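PDB 6JV4: VMB-1 from Vibrio alginolyticus, which probably hydrolyses beta-lactam antibiotics to substituted beta-amino acids as a subclass B1 metallo-beta-lactamase that carries two zinc ions. Local coordinates for residues Tyr22-Tyr27 / Gly40-Asn45; Thr54-Gln59 / Phe83-Ser88; Gly60-Ile65 / Ile91-Asp96; Ile75-Val80 / Lys100-Ser105. All coordinates share one frame; numbering follows the deposited sequence.

Contact 1: residues Tyr22-Tyr27 / Gly40-Asn45; sequences YQHISY and GLVVIN
Strands 22-27 and 40-45 pair antiparallel over three successive residue pairs, Y22 with V42, Q23 with L41 and H24 with G40, and the short axes come within 4.4 Å. Y22 and V42 form a hydrogen-bonded pair in which Y22 N reaches V42 O at 2.9 Å, nearly straight at 172° and in the carbonyl plane. H24 and G40 form the next such pair, but there the bond from H24 N to G40 O is bent to 144°, its donor lifted above the carbonyl plane, whereas G40 N meets H24 O in plane.

The H24 imidazole lies flat over G40 CA, where a CB would sit. From CB, chi1 of 65° sets CG in the crowded position between backbone N and carbonyl carbon, folding the ring back over its partner strand. CG and CD2 lie above the G40 carbonyl, CD2 3.5 Å from L41 N, ND1 faces G40 N at 3.6 Å, and CE1 approaches G40 CA at 3.4 Å. G40 CA makes a CH-pi contact with one ring face, and NE2, at the tip, is hydrogen-bonded to the D53 carbonyl. V42 CG2 lies at the ring edge. Y22 CE2 meets I44 CD1 at 3.7 Å, the side chains crossing obliquely. L64 of helix 58-70 packs on H24 and V42. Strands 21-30 and 36-45 form a beta hairpin within the mixed seven-stranded sheet of the metallo-beta-lactamase alpha-beta/beta-alpha sandwich.

Contact 2: residues Thr54-Gln59 / Phe83-Ser88; sequences TPWTTQ and FHEDAS. With ZN (zinc ion), chain E; ZN (zinc ion), chain F.
Aromatic packing carries the largest part of this contact. CB of D86 sits over one face of the W56 indole, 3.5 Å from CE2 and 3.6 Å from the centroid of the five-membered ring, a CH-pi contact only 15° off the ring normal. The two side chains run side by side in the same direction, with the carboxylate plane turned 43° from the indole, so the indole meets the CB of D86, while the carboxylate points on to the metal.

Metal coordination uses the tips of D86 and H84. D86 OD2 binds one zinc ion at 2.1 Å, completed on the protein side by C163 and H205; H84 ND1 binds the other at 2.0 Å, beside H82 and H144. H84 and D86 belong to the H-x-H-x-D motif of the metallo-beta-lactamase superfamily, which here runs into a short helix, 85-88, with H84 at the N-cap position and D86 inside it.

Polar contacts tie the backbones together. T54 N donates to A87 O at 3.1 Å and 163°, from above the carbonyl plane. A water bonds to the T54 carbonyl, T54 OG1 and E85 O, the last at 2.6 Å. Outward, E85 forms a salt bridge with K28, whose NZ also binds W56 O.

Contact 3: residues Gly60-Ile65 / Ile91-Asp96; sequences GTKQLI and IPLLND
L93 carries most of the packing between helices 60-65 and 91-96, whose short axes stay 11.1 Å apart and cross at -39°. No hydrogen bond spans the gap; the touching is all between side chains, mostly through terminal methyls. With CG anti to its backbone N (chi1 174°), L93 extends toward helix 60-65, and its CD2 methyl fits between two residues there, 3.8 Å from T61 CG2 and 3.9 Å from K62 CG. In T61, chi1 of -55° sets CG2 anti to the backbone N and presents the methyl to L93, the two side chains running antiparallel. T61 OG1 is turned elsewhere, hydrogen-bonded to D90 and to the T57 carbonyl.

On the buried side, I65 CD1 and L94 CD2 meet at 4.0 Å, their side chains at a slant. I65 also rests on M51 of strand 48-52, and L94 on A78 and T101, which places this pair against the sheet. The opposite margin faces solvent: the base of K62 packs on L93, while the rest of its extended chain runs out at the exposed rim, CE 4.2 Å from L93 CD1. The small buried surface, 192 Å², agrees with the wide axial spacing. Two helices running the same general way on one sheet face, each lying in a beta-alpha-beta crossover (48-52 to 74-79, and 74-79 to 100-104), are characteristic of the alpha/beta layering in the metallo-beta-lactamase fold.

Contact 4: residues Ile75-Val80 / Lys100-Ser105; sequences IKSAVV and KTYATS
Three backbone hydrogen bonds join segments 75-80 and 100-105, which run parallel. A78 N donates to K100 O at 2.9 Å, the A78 carbonyl accepts from Y102 N at 2.8 Å, and V80 N reaches Y102 O at 3.1 Å. All three donors lie nearly along the C=O axis, the last bond straightest at 163°. A78 spends both its N-H and its carbonyl on this neighbour, whereas V79 bonds through its backbone to M51 and D53 on the other side.

Waters extend the pairing at both ends. One donates to K76 O at 2.5 Å and accepts from K100 N; another donates to V80 O and accepts from T104 N at 2.9 Å. The side-chain hydroxyls are bonded outside the pair, S77 OG to H50 ND1 and T101 OG1 to N95 OD1 and S120 N.

A78 O also lies in plane at the edge of the Y102 ring, 3.7 Å from CD2, and S77 CB sits at the same edge, 3.9 Å from CE2. V79 CG2 lies against Y102 CB, and V80 CG2 touches A103 CB. Strands 48-52 and 121-123 flank the pair, and helix 91-96 covers the face bearing A78 and T101.

How the contacts relate
Contacts 1 and 4 lie in the same seven-stranded sheet, their centres 14 Å apart and without direct touch; contacts 2 and 3 lie beside it. Contact 1 closes along the chain before the others open, whereas contacts 2, 3 and 4 interleave, helix 58-70 serving both 2 and 3. The first two contacts meet where S26 OG lies 3.0 Å from W56 N, probably a hydrogen bond. L64 packs from helix 58-70 onto contact 1, while L94 packs from helix 91-96 onto contact 4. A87 and S88 of contact 2 rest on V80. H84 and D86 follow strand 74-79 in the chain, which places the zinc ligands beyond its C-terminal end.

Contact 1: residues Tyr22-Tyr27 / Gly40-Asn45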
loop_
_atom_site.group_PDB
_atom_site.type_symbol
_atom_site.label_atom_id
_atom_site.label_comp_id
_atom_site.label_asym_id
_atom_site.label_seq_id
_atom_site.Cartn_x
_atom_site.Cartn_y
_atom_site.Cartn_z
ATOM N N TYR A 22 -7.366 10.347 -2.319
ATOM C CA TYR A 22 -8.486 9.610 -1.723
ATOM C C TYR A 22 -7.954 8.299 -1.162
ATOM O O TYR A 22 -6.990 7.747 -1.714
ATOM C CB TYR A 22 -9.566 9.351 -2.763
ATOM C CG TYR A 22 -10.323 10.611 -3.107
ATOM C CD1 TYR A 22 -11.584 10.862 -2.579
ATOM C CD2 TYR A 22 -9.762 11.537 -3.970
ATOM C CE1 TYR A 22 -12.284 12.016 -2.917
ATOM C CE2 TYR A 22 -10.458 12.688 -4.330
ATOM C CZ TYR A 22 -11.706 12.926 -3.787
ATOM O OH TYR A 22 -12.364 14.074 -4.157
ATOM N N GLN A 23 -8.541 7.906 -0.059
ATOM C CA GLN A 23 -8.315 6.600 0.539
ATOM C C GLN A 23 -9.378 5.647 0.007
ATOM O O GLN A 23 -10.566 5.869 0.282
ATOM C CB GLN A 23 -8.371 6.750 2.048
ATOM C CG GLN A 23 -8.137 5.469 2.849
ATOM C CD GLN A 23 -8.344 5.743 4.324
ATOM O OE1 GLN A 23 -8.752 6.827 4.724
ATOM N NE2 GLN A 23 -8.063 4.788 5.185
ATOM N N HIS A 24 -8.998 4.553 -0.625
ATOM C CA HIS A 24 -9.950 3.473 -0.976
ATOM C C HIS A 24 -9.916 2.378 0.087
ATOM O O HIS A 24 -8.853 2.097 0.629
ATOM C CB HIS A 24 -9.740 2.885 -2.360
ATOM C CG HIS A 24 -8.472 2.153 -2.648
ATOM N ND1 HIS A 24 -8.241 0.823 -2.231
ATOM C CD2 HIS A 24 -7.451 2.491 -3.476
ATOM C CE1 HIS A 24 -7.066 0.438 -2.742
ATOM N NE2 HIS A 24 -6.592 1.427 -3.531
ATOM N N ILE A 25 -11.097 1.877 0.468
ATOM C CA ILE A 25 -11.224 1.041 1.673
ATOM C C ILE A 25 -12.041 -0.202 1.308
ATOM O O ILE A 25 -13.067 -0.082 0.609
ATOM C CB ILE A 25 -11.856 1.800 2.840
ATOM C CG1 ILE A 25 -11.141 3.136 3.073
ATOM C CG2 ILE A 25 -11.844 0.926 4.085
ATOM C CD1 ILE A 25 -11.782 3.996 4.101
ATOM N N SER A 26 -11.563 -1.355 1.736
ATOM C CA SER A 26 -12.283 -2.628 1.539
ATOM C C SER A 26 -12.061 -3.470 2.779
ATOM O O SER A 26 -11.449 -2.981 3.726
ATOM C CB SER A 26 -11.934 -3.284 0.240
ATOM O OG SER A 26 -10.567 -3.253 -0.051
ATOM N N TYR A 27 -12.619 -4.680 2.848
ATOM C CA TYR A 27 -12.402 -5.530 4.022
ATOM C C TYR A 27 -12.541 -6.987 3.619
ATOM O O TYR A 27 -13.131 -7.277 2.563
ATOM C CB TYR A 27 -13.338 -5.139 5.152
ATOM C CG TYR A 27 -14.766 -5.517 4.922
ATOM C CD1 TYR A 27 -15.228 -6.796 5.221
ATOM C CD2 TYR A 27 -15.668 -4.605 4.385
ATOM C CE1 TYR A 27 -16.557 -7.145 5.014
ATOM C CE2 TYR A 27 -16.988 -4.949 4.155
ATOM C CZ TYR A 27 -17.441 -6.223 4.484
ATOM O OH TYR A 27 -18.748 -6.588 4.281
ATOM N N GLY A 40 -5.943 1.508 0.444
ATOM C CA GLY A 40 -4.958 2.003 -0.536
ATOM C C GLY A 40 -5.297 3.446 -0.843
ATOM O O GLY A 40 -6.215 4.014 -0.162
ATOM N N LEU A 41 -4.684 4.005 -1.871
ATOM C CA LEU A 41 -4.917 5.408 -2.239
ATOM C C LEU A 41 -5.285 5.523 -3.716
ATOM O O LEU A 41 -4.883 4.698 -4.537
ATOM C CB LEU A 41 -3.730 6.302 -1.900
ATOM C CG LEU A 41 -3.262 6.306 -0.434
ATOM C CD1 LEU A 41 -2.073 7.225 -0.312
ATOM C CD2 LEU A 41 -4.359 6.773 0.512
ATOM N N VAL A 42 -5.936 6.629 -4.015
ATOM C CA VAL A 42 -6.042 7.156 -5.397
ATOM C C VAL A 42 -5.414 8.538 -5.377
ATOM O O VAL A 42 -5.798 9.345 -4.503
ATOM C CB VAL A 42 -7.482 7.220 -5.903
ATOM C CG1 VAL A 42 -7.527 7.883 -7.246
ATOM C CG2 VAL A 42 -8.144 5.853 -5.962
ATOM N N VAL A 43 -4.422 8.728 -6.222
ATOM C CA VAL A 43 -3.699 10.017 -6.328
ATOM C C VAL A 43 -4.063 10.627 -7.671
ATOM O O VAL A 43 -3.895 9.968 -8.733
ATOM C CB VAL A 43 -2.191 9.860 -6.109
ATOM C CG1 VAL A 43 -1.465 11.204 -6.210
ATOM C CG2 VAL A 43 -1.917 9.218 -4.770
ATOM N N ILE A 44 -4.489 11.887 -7.606
ATOM C CA ILE A 44 -4.961 12.638 -8.807
ATOM C C ILE A 44 -3.887 13.668 -9.139
ATOM O O ILE A 44 -3.483 14.424 -8.225
ATOM C CB ILE A 44 -6.319 13.296 -8.546
ATOM C CG1 ILE A 44 -7.390 12.264 -8.206
ATOM C CG2 ILE A 44 -6.750 14.176 -9.734
ATOM C CD1 ILE A 44 -8.597 12.858 -7.576
ATOM N N ASN A 45 -3.480 13.677 -10.410
ATOM C CA ASN A 45 -2.466 14.574 -10.999
ATOM C C ASN A 45 -3.059 15.140 -12.303
ATOM O O ASN A 45 -3.007 14.461 -13.335
ATOM C CB ASN A 45 -1.138 13.843 -11.215
ATOM C CG ASN A 45 -0.024 14.738 -11.701
ATOM O OD1 ASN A 45 0.068 15.855 -11.235
ATOM N ND2 ASN A 45 0.828 14.267 -12.599
#

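Contact 2: residues Thr54-Gln59 / Phe83-Ser88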
loop_
_atom_site.group_PDB
_atom_site.type_symbol
_atom_site.label_atom_id
_atom_site.label_comp_id
_atom_site.label_asym_id
_atom_site.label_seq_id
_atom_site.Cartn_x
_atom_site.Cartn_y
_atom_site.Cartn_z
ATOM N N THR A 54 -4.462 -2.119 -5.131
ATOM C CA THR A 54 -5.839 -2.374 -5.589
ATOM C C THR A 54 -6.718 -2.644 -4.372
ATOM O O THR A 54 -6.269 -3.203 -3.352
ATOM C CB THR A 54 -5.856 -3.498 -6.638
ATOM O OG1 THR A 54 -5.283 -4.697 -6.102
ATOM C CG2 THR A 54 -5.124 -3.139 -7.907
ATOM N N PRO A 55 -8.015 -2.304 -4.478
ATOM C CA PRO A 55 -9.007 -2.798 -3.539
ATOM C C PRO A 55 -8.957 -4.333 -3.440
ATOM O O PRO A 55 -8.506 -5.004 -4.365
ATOM C CB PRO A 55 -10.330 -2.342 -4.164
ATOM C CG PRO A 55 -9.932 -1.072 -4.857
ATOM C CD PRO A 55 -8.615 -1.425 -5.515
ATOM N N TRP A 56 -9.358 -4.847 -2.288
ATOM C CA TRP A 56 -9.166 -6.289 -1.949
ATOM C C TRP A 56 -10.105 -7.217 -2.727
ATOM O O TRP A 56 -9.805 -8.402 -2.815
ATOM C CB TRP A 56 -9.318 -6.426 -0.446
ATOM C CG TRP A 56 -8.556 -7.537 0.170
ATOM C CD1 TRP A 56 -7.925 -8.595 -0.405
ATOM C CD2 TRP A 56 -8.344 -7.653 1.582
ATOM N NE1 TRP A 56 -7.318 -9.354 0.563
ATOM C CE2 TRP A 56 -7.567 -8.798 1.781
ATOM C CE3 TRP A 56 -8.754 -6.884 2.666
ATOM C CZ2 TRP A 56 -7.170 -9.195 3.051
ATOM C CZ3 TRP A 56 -8.373 -7.296 3.927
ATOM C CH2 TRP A 56 -7.569 -8.407 4.089
ATOM N N THR A 57 -11.073 -6.704 -3.454
ATOM C CA THR A 57 -11.970 -7.516 -4.284
ATOM C C THR A 57 -11.972 -6.942 -5.692
ATOM O O THR A 57 -11.807 -5.715 -5.882
ATOM C CB THR A 57 -13.404 -7.656 -3.748
ATOM O OG1 THR A 57 -14.116 -6.476 -4.038
ATOM C CG2 THR A 57 -13.496 -7.969 -2.272
ATOM N N THR A 58 -12.123 -7.828 -6.659
ATOM C CA THR A 58 -12.213 -7.433 -8.083
ATOM C C THR A 58 -13.453 -6.550 -8.271
ATOM O O THR A 58 -13.344 -5.555 -9.027
ATOM C CB THR A 58 -12.186 -8.677 -8.987
ATOM O OG1 THR A 58 -10.981 -9.396 -8.709
ATOM C CG2 THR A 58 -12.173 -8.314 -10.449
ATOM N N GLN A 59 -14.574 -6.839 -7.595
ATOM C CA GLN A 59 -15.768 -5.971 -7.736
ATOM C C GLN A 59 -15.392 -4.557 -7.257
ATOM O O GLN A 59 -15.735 -3.578 -7.918
ATOM C CB GLN A 59 -16.979 -6.601 -7.049
ATOM C CG GLN A 59 -17.425 -7.903 -7.722
ATOM C CD GLN A 59 -17.840 -7.699 -9.173
ATOM O OE1 GLN A 59 -18.557 -6.743 -9.500
ATOM N NE2 GLN A 59 -17.373 -8.569 -10.065
ATOM N N PHE A 83 3.470 -8.255 -2.469
ATOM C CA PHE A 83 2.975 -9.315 -3.383
ATOM C C PHE A 83 1.667 -9.935 -2.888
ATOM O O PHE A 83 1.052 -10.669 -3.696
ATOM C CB PHE A 83 4.042 -10.389 -3.606
ATOM C CG PHE A 83 4.204 -11.388 -2.501
ATOM C CD1 PHE A 83 4.911 -11.063 -1.363
ATOM C CD2 PHE A 83 3.661 -12.672 -2.609
ATOM C CE1 PHE A 83 5.110 -11.993 -0.350
ATOM C CE2 PHE A 83 3.854 -13.584 -1.586
ATOM C CZ PHE A 83 4.613 -13.269 -0.496
ATOM N N HIS A 84 1.253 -9.719 -1.635
ATOM C CA HIS A 84 0.001 -10.320 -1.104
ATOM C C HIS A 84 -1.220 -9.767 -1.872
ATOM O O HIS A 84 -1.198 -8.641 -2.404
ATOM C CB HIS A 84 -0.136 -10.122 0.405
ATOM C CG HIS A 84 0.819 -10.887 1.243
ATOM N ND1 HIS A 84 1.085 -10.529 2.542
ATOM C CD2 HIS A 84 1.573 -11.974 0.996
ATOM C CE1 HIS A 84 1.938 -11.382 3.075
ATOM N NE2 HIS A 84 2.254 -12.294 2.140
ATOM N N GLU A 85 -2.358 -10.477 -1.794
ATOM C CA GLU A 85 -3.604 -10.162 -2.534
ATOM C C GLU A 85 -4.244 -8.851 -2.064
ATOM O O GLU A 85 -4.873 -8.204 -2.884
ATOM C CB GLU A 85 -4.610 -11.305 -2.340
ATOM C CG GLU A 85 -5.876 -11.148 -3.152
ATOM C CD GLU A 85 -7.017 -12.035 -2.670
ATOM O OE1 GLU A 85 -6.763 -12.954 -1.841
ATOM O OE2 GLU A 85 -8.138 -11.814 -3.126
ATOM N N ASP A 86 -4.085 -8.428 -0.810
ATOM C CA ASP A 86 -4.678 -7.130 -0.396
ATOM C C ASP A 86 -4.008 -5.931 -1.093
ATOM O O ASP A 86 -4.578 -4.820 -1.088
ATOM C CB ASP A 86 -4.680 -6.957 1.125
ATOM C CG ASP A 86 -3.346 -7.009 1.807
ATOM O OD1 ASP A 86 -2.358 -7.540 1.215
ATOM O OD2 ASP A 86 -3.297 -6.552 2.972
ATOM N N ALA A 87 -2.770 -6.092 -1.579
ATOM C CA ALA A 87 -2.042 -5.007 -2.249
ATOM C C ALA A 87 -2.098 -5.197 -3.759
ATOM O O ALA A 87 -2.195 -4.175 -4.437
ATOM C CB ALA A 87 -0.630 -4.941 -1.741
ATOM N N SER A 88 -1.967 -6.434 -4.262
ATOM C CA SER A 88 -1.633 -6.708 -5.679
ATOM C C SER A 88 -2.728 -7.537 -6.361
ATOM O O SER A 88 -2.519 -7.972 -7.491
ATOM C CB SER A 88 -0.302 -7.401 -5.789
ATOM O OG SER A 88 -0.448 -8.701 -5.301
HETATM ZN ZN ZN E . 0.566 -8.790 3.367
HETATM ZN ZN ZN F . -2.203 -6.802 4.714
HETATM O O HOH W 1 -5.690 -5.947 -3.754
#

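Contact 3: residues Gly60-Ile65 / Ile91-Asp96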
loop_
_atom_site.group_PDB
_atom_site.type_symbol
_atom_site.label_atom_id
_atom_site.label_comp_id
_atom_site.label_asym_id
_atom_site.label_seq_id
_atom_site.Cartn_x
_atom_site.Cartn_y
_atom_site.Cartn_z
ATOM N N GLY A 60 -14.687 -4.448 -6.139
ATOM C CA GLY A 60 -14.281 -3.124 -5.626
ATOM C C GLY A 60 -13.352 -2.427 -6.609
ATOM O O GLY A 60 -13.503 -1.211 -6.762
ATOM N N THR A 61 -12.393 -3.127 -7.225
ATOM C CA THR A 61 -11.466 -2.504 -8.207
ATOM C C THR A 61 -12.267 -1.990 -9.417
ATOM O O THR A 61 -12.071 -0.831 -9.880
ATOM C CB THR A 61 -10.338 -3.450 -8.610
ATOM O OG1 THR A 61 -9.679 -3.879 -7.404
ATOM C CG2 THR A 61 -9.393 -2.805 -9.586
ATOM N N LYS A 62 -13.214 -2.789 -9.889
ATOM C CA LYS A 62 -14.052 -2.343 -11.032
ATOM C C LYS A 62 -14.867 -1.114 -10.617
ATOM O O LYS A 62 -14.943 -0.138 -11.409
ATOM C CB LYS A 62 -14.974 -3.480 -11.477
ATOM C CG LYS A 62 -14.248 -4.579 -12.215
ATOM C CD LYS A 62 -15.163 -5.689 -12.689
ATOM C CE LYS A 62 -14.386 -6.722 -13.465
ATOM N NZ LYS A 62 -15.283 -7.708 -14.111
ATOM N N GLN A 63 -15.413 -1.105 -9.400
ATOM C CA GLN A 63 -16.207 0.049 -8.896
ATOM C C GLN A 63 -15.298 1.282 -8.772
ATOM O O GLN A 63 -15.740 2.417 -9.110
ATOM C CB GLN A 63 -16.860 -0.278 -7.566
ATOM C CG GLN A 63 -17.964 -1.331 -7.697
ATOM C CD GLN A 63 -18.232 -1.992 -6.365
ATOM O OE1 GLN A 63 -17.715 -1.584 -5.333
ATOM N NE2 GLN A 63 -19.079 -3.025 -6.354
ATOM N N LEU A 64 -14.051 1.067 -8.339
ATOM C CA LEU A 64 -13.107 2.199 -8.182
ATOM C C LEU A 64 -12.799 2.786 -9.568
ATOM O O LEU A 64 -12.770 4.032 -9.689
ATOM C CB LEU A 64 -11.827 1.725 -7.494
ATOM C CG LEU A 64 -10.818 2.840 -7.213
ATOM C CD1 LEU A 64 -11.441 3.968 -6.405
ATOM C CD2 LEU A 64 -9.579 2.282 -6.516
ATOM N N ILE A 65 -12.550 1.948 -10.560
ATOM C CA ILE A 65 -12.276 2.423 -11.954
ATOM C C ILE A 65 -13.495 3.208 -12.457
ATOM O O ILE A 65 -13.315 4.323 -13.023
ATOM C CB ILE A 65 -11.912 1.244 -12.853
ATOM C CG1 ILE A 65 -10.511 0.727 -12.508
ATOM C CG2 ILE A 65 -12.023 1.582 -14.341
ATOM C CD1 ILE A 65 -10.249 -0.634 -13.045
ATOM N N ILE A 91 -3.792 -7.017 -10.286
ATOM C CA ILE A 91 -2.840 -6.829 -11.413
ATOM C C ILE A 91 -3.426 -7.393 -12.718
ATOM O O ILE A 91 -3.314 -6.729 -13.764
ATOM C CB ILE A 91 -1.475 -7.404 -11.036
ATOM C CG1 ILE A 91 -0.746 -6.474 -10.053
ATOM C CG2 ILE A 91 -0.638 -7.664 -12.251
ATOM C CD1 ILE A 91 0.582 -7.026 -9.648
ATOM N N PRO A 92 -3.999 -8.628 -12.755
ATOM C CA PRO A 92 -4.480 -9.178 -14.012
ATOM C C PRO A 92 -5.532 -8.276 -14.648
ATOM O O PRO A 92 -5.428 -8.005 -15.855
ATOM C CB PRO A 92 -5.019 -10.561 -13.616
ATOM C CG PRO A 92 -4.194 -10.924 -12.391
ATOM C CD PRO A 92 -4.065 -9.606 -11.658
ATOM N N LEU A 93 -6.514 -7.821 -13.870
ATOM C CA LEU A 93 -7.567 -6.915 -14.373
ATOM C C LEU A 93 -6.914 -5.661 -14.935
ATOM O O LEU A 93 -7.310 -5.232 -16.035
ATOM C CB LEU A 93 -8.559 -6.562 -13.267
ATOM C CG LEU A 93 -9.598 -5.527 -13.667
ATOM C CD1 LEU A 93 -10.501 -6.075 -14.797
ATOM C CD2 LEU A 93 -10.411 -5.088 -12.482
ATOM N N LEU A 94 -5.990 -5.029 -14.189
ATOM C CA LEU A 94 -5.424 -3.751 -14.686
ATOM C C LEU A 94 -4.620 -4.015 -15.958
ATOM O O LEU A 94 -4.723 -3.199 -16.924
ATOM C CB LEU A 94 -4.560 -3.109 -13.599
ATOM C CG LEU A 94 -5.283 -2.706 -12.322
ATOM C CD1 LEU A 94 -4.317 -2.100 -11.311
ATOM C CD2 LEU A 94 -6.410 -1.744 -12.557
ATOM N N ASN A 95 -3.886 -5.112 -16.005
ATOM C CA ASN A 95 -3.057 -5.446 -17.191
ATOM C C ASN A 95 -4.006 -5.676 -18.387
ATOM O O ASN A 95 -3.714 -5.146 -19.484
ATOM C CB ASN A 95 -2.138 -6.622 -16.904
ATOM C CG ASN A 95 -0.907 -6.258 -16.084
ATOM O OD1 ASN A 95 -0.641 -5.068 -15.808
ATOM N ND2 ASN A 95 -0.206 -7.294 -15.635
ATOM N N ASP A 96 -5.117 -6.357 -18.154
ATOM C CA ASP A 96 -6.178 -6.580 -19.183
ATOM C C ASP A 96 -6.764 -5.271 -19.704
ATOM O O ASP A 96 -7.018 -5.248 -20.924
ATOM C CB ASP A 96 -7.290 -7.473 -18.660
ATOM C CG ASP A 96 -6.903 -8.926 -18.611
ATOM O OD1 ASP A 96 -5.865 -9.261 -19.196
ATOM O OD2 ASP A 96 -7.647 -9.703 -17.993
#

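Contact 4: residues Ile75-Val80 / Lys100-Ser105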
loop_
_atom_site.group_PDB
_atom_site.type_symbol
_atom_site.label_atom_id
_atom_site.label_comp_id
_atom_site.label_asym_id
_atom_site.label_seq_id
_atom_site.Cartn_x
_atom_site.Cartn_y
_atom_site.Cartn_z
ATOM N N ILE A 75 -7.518 6.679 -15.626
ATOM C CA ILE A 75 -6.686 5.831 -14.733
ATOM C C ILE A 75 -5.430 5.437 -15.516
ATOM O O ILE A 75 -5.517 4.605 -16.440
ATOM C CB ILE A 75 -7.533 4.674 -14.167
ATOM C CG1 ILE A 75 -6.635 3.674 -13.428
ATOM C CG2 ILE A 75 -8.379 3.982 -15.244
ATOM C CD1 ILE A 75 -6.038 4.210 -12.172
ATOM N N LYS A 76 -4.297 6.031 -15.159
ATOM C CA LYS A 76 -3.005 5.961 -15.884
ATOM C C LYS A 76 -2.162 4.786 -15.400
ATOM O O LYS A 76 -1.508 4.104 -16.223
ATOM C CB LYS A 76 -2.174 7.239 -15.710
ATOM C CG LYS A 76 -2.480 8.306 -16.746
ATOM C CD LYS A 76 -2.129 7.869 -18.163
ATOM C CE LYS A 76 -2.539 8.884 -19.207
ATOM N NZ LYS A 76 -2.136 8.442 -20.563
ATOM N N SER A 77 -2.073 4.592 -14.094
ATOM C CA SER A 77 -1.165 3.533 -13.616
ATOM C C SER A 77 -1.526 3.176 -12.187
ATOM O O SER A 77 -2.259 3.907 -11.566
ATOM C CB SER A 77 0.274 3.950 -13.730
ATOM O OG SER A 77 0.591 4.959 -12.762
ATOM N N ALA A 78 -1.002 2.046 -11.732
ATOM C CA ALA A 78 -1.117 1.610 -10.333
ATOM C C ALA A 78 0.252 1.125 -9.897
ATOM O O ALA A 78 0.996 0.522 -10.717
ATOM C CB ALA A 78 -2.137 0.527 -10.200
ATOM N N VAL A 79 0.555 1.297 -8.614
ATOM C CA VAL A 79 1.730 0.671 -7.981
ATOM C C VAL A 79 1.213 -0.245 -6.874
ATOM O O VAL A 79 0.220 0.107 -6.187
ATOM C CB VAL A 79 2.741 1.691 -7.428
ATOM C CG1 VAL A 79 2.145 2.582 -6.343
ATOM C CG2 VAL A 79 4.007 1.012 -6.929
ATOM N N VAL A 80 1.793 -1.425 -6.755
ATOM C CA VAL A 80 1.395 -2.394 -5.698
ATOM C C VAL A 80 2.523 -2.463 -4.681
ATOM O O VAL A 80 3.708 -2.454 -5.090
ATOM C CB VAL A 80 1.029 -3.779 -6.271
ATOM C CG1 VAL A 80 -0.073 -3.651 -7.309
ATOM C CG2 VAL A 80 2.205 -4.523 -6.823
ATOM N N LYS A 100 -1.086 0.654 -16.717
ATOM C CA LYS A 100 0.290 0.237 -16.364
ATOM C C LYS A 100 0.304 -0.136 -14.873
ATOM O O LYS A 100 -0.343 0.556 -14.082
ATOM C CB LYS A 100 1.339 1.326 -16.583
ATOM C CG LYS A 100 1.469 1.835 -18.015
ATOM C CD LYS A 100 2.776 2.567 -18.283
ATOM C CE LYS A 100 3.005 2.785 -19.772
ATOM N NZ LYS A 100 4.334 2.273 -20.179
ATOM N N THR A 101 0.925 -1.252 -14.571
ATOM C CA THR A 101 1.125 -1.717 -13.185
ATOM C C THR A 101 2.599 -1.677 -12.878
ATOM O O THR A 101 3.420 -2.181 -13.658
ATOM C CB THR A 101 0.491 -3.085 -12.956
ATOM O OG1 THR A 101 1.000 -4.013 -13.921
ATOM C CG2 THR A 101 -1.016 -3.046 -13.019
ATOM N N TYR A 102 2.930 -1.173 -11.699
ATOM C CA TYR A 102 4.329 -1.062 -11.271
ATOM C C TYR A 102 4.547 -1.892 -10.018
ATOM O O TYR A 102 3.699 -1.863 -9.136
ATOM C CB TYR A 102 4.669 0.375 -10.911
ATOM C CG TYR A 102 4.841 1.274 -12.108
ATOM C CD1 TYR A 102 6.100 1.502 -12.643
ATOM C CD2 TYR A 102 3.749 1.793 -12.749
ATOM C CE1 TYR A 102 6.262 2.293 -13.772
ATOM C CE2 TYR A 102 3.890 2.592 -13.875
ATOM C CZ TYR A 102 5.155 2.856 -14.366
ATOM O OH TYR A 102 5.260 3.664 -15.452
ATOM N N ALA A 103 5.635 -2.642 -9.999
ATOM C CA ALA A 103 6.042 -3.442 -8.828
ATOM C C ALA A 103 7.549 -3.496 -8.838
ATOM O O ALA A 103 8.141 -3.467 -9.946
ATOM C CB ALA A 103 5.431 -4.825 -8.844
ATOM N N THR A 104 8.161 -3.662 -7.675
ATOM C CA THR A 104 9.612 -3.852 -7.646
ATOM C C THR A 104 9.971 -5.237 -8.187
ATOM O O THR A 104 9.123 -6.156 -8.271
ATOM C CB THR A 104 10.245 -3.669 -6.267
ATOM O OG1 THR A 104 9.883 -4.819 -5.495
ATOM C CG2 THR A 104 9.833 -2.393 -5.570
ATOM N N SER A 105 11.251 -5.372 -8.521
ATOM C CA SER A 105 11.867 -6.664 -8.914
ATOM C C SER A 105 11.618 -7.721 -7.840
ATOM O O SER A 105 11.451 -8.919 -8.187
ATOM C CB SER A 105 13.352 -6.480 -9.207
ATOM O OG SER A 105 14.061 -5.942 -8.102
HETATM O O HOH W 2 -1.626 3.242 -18.609
HETATM O O HOH W 3 6.376 -3.515 -5.387
#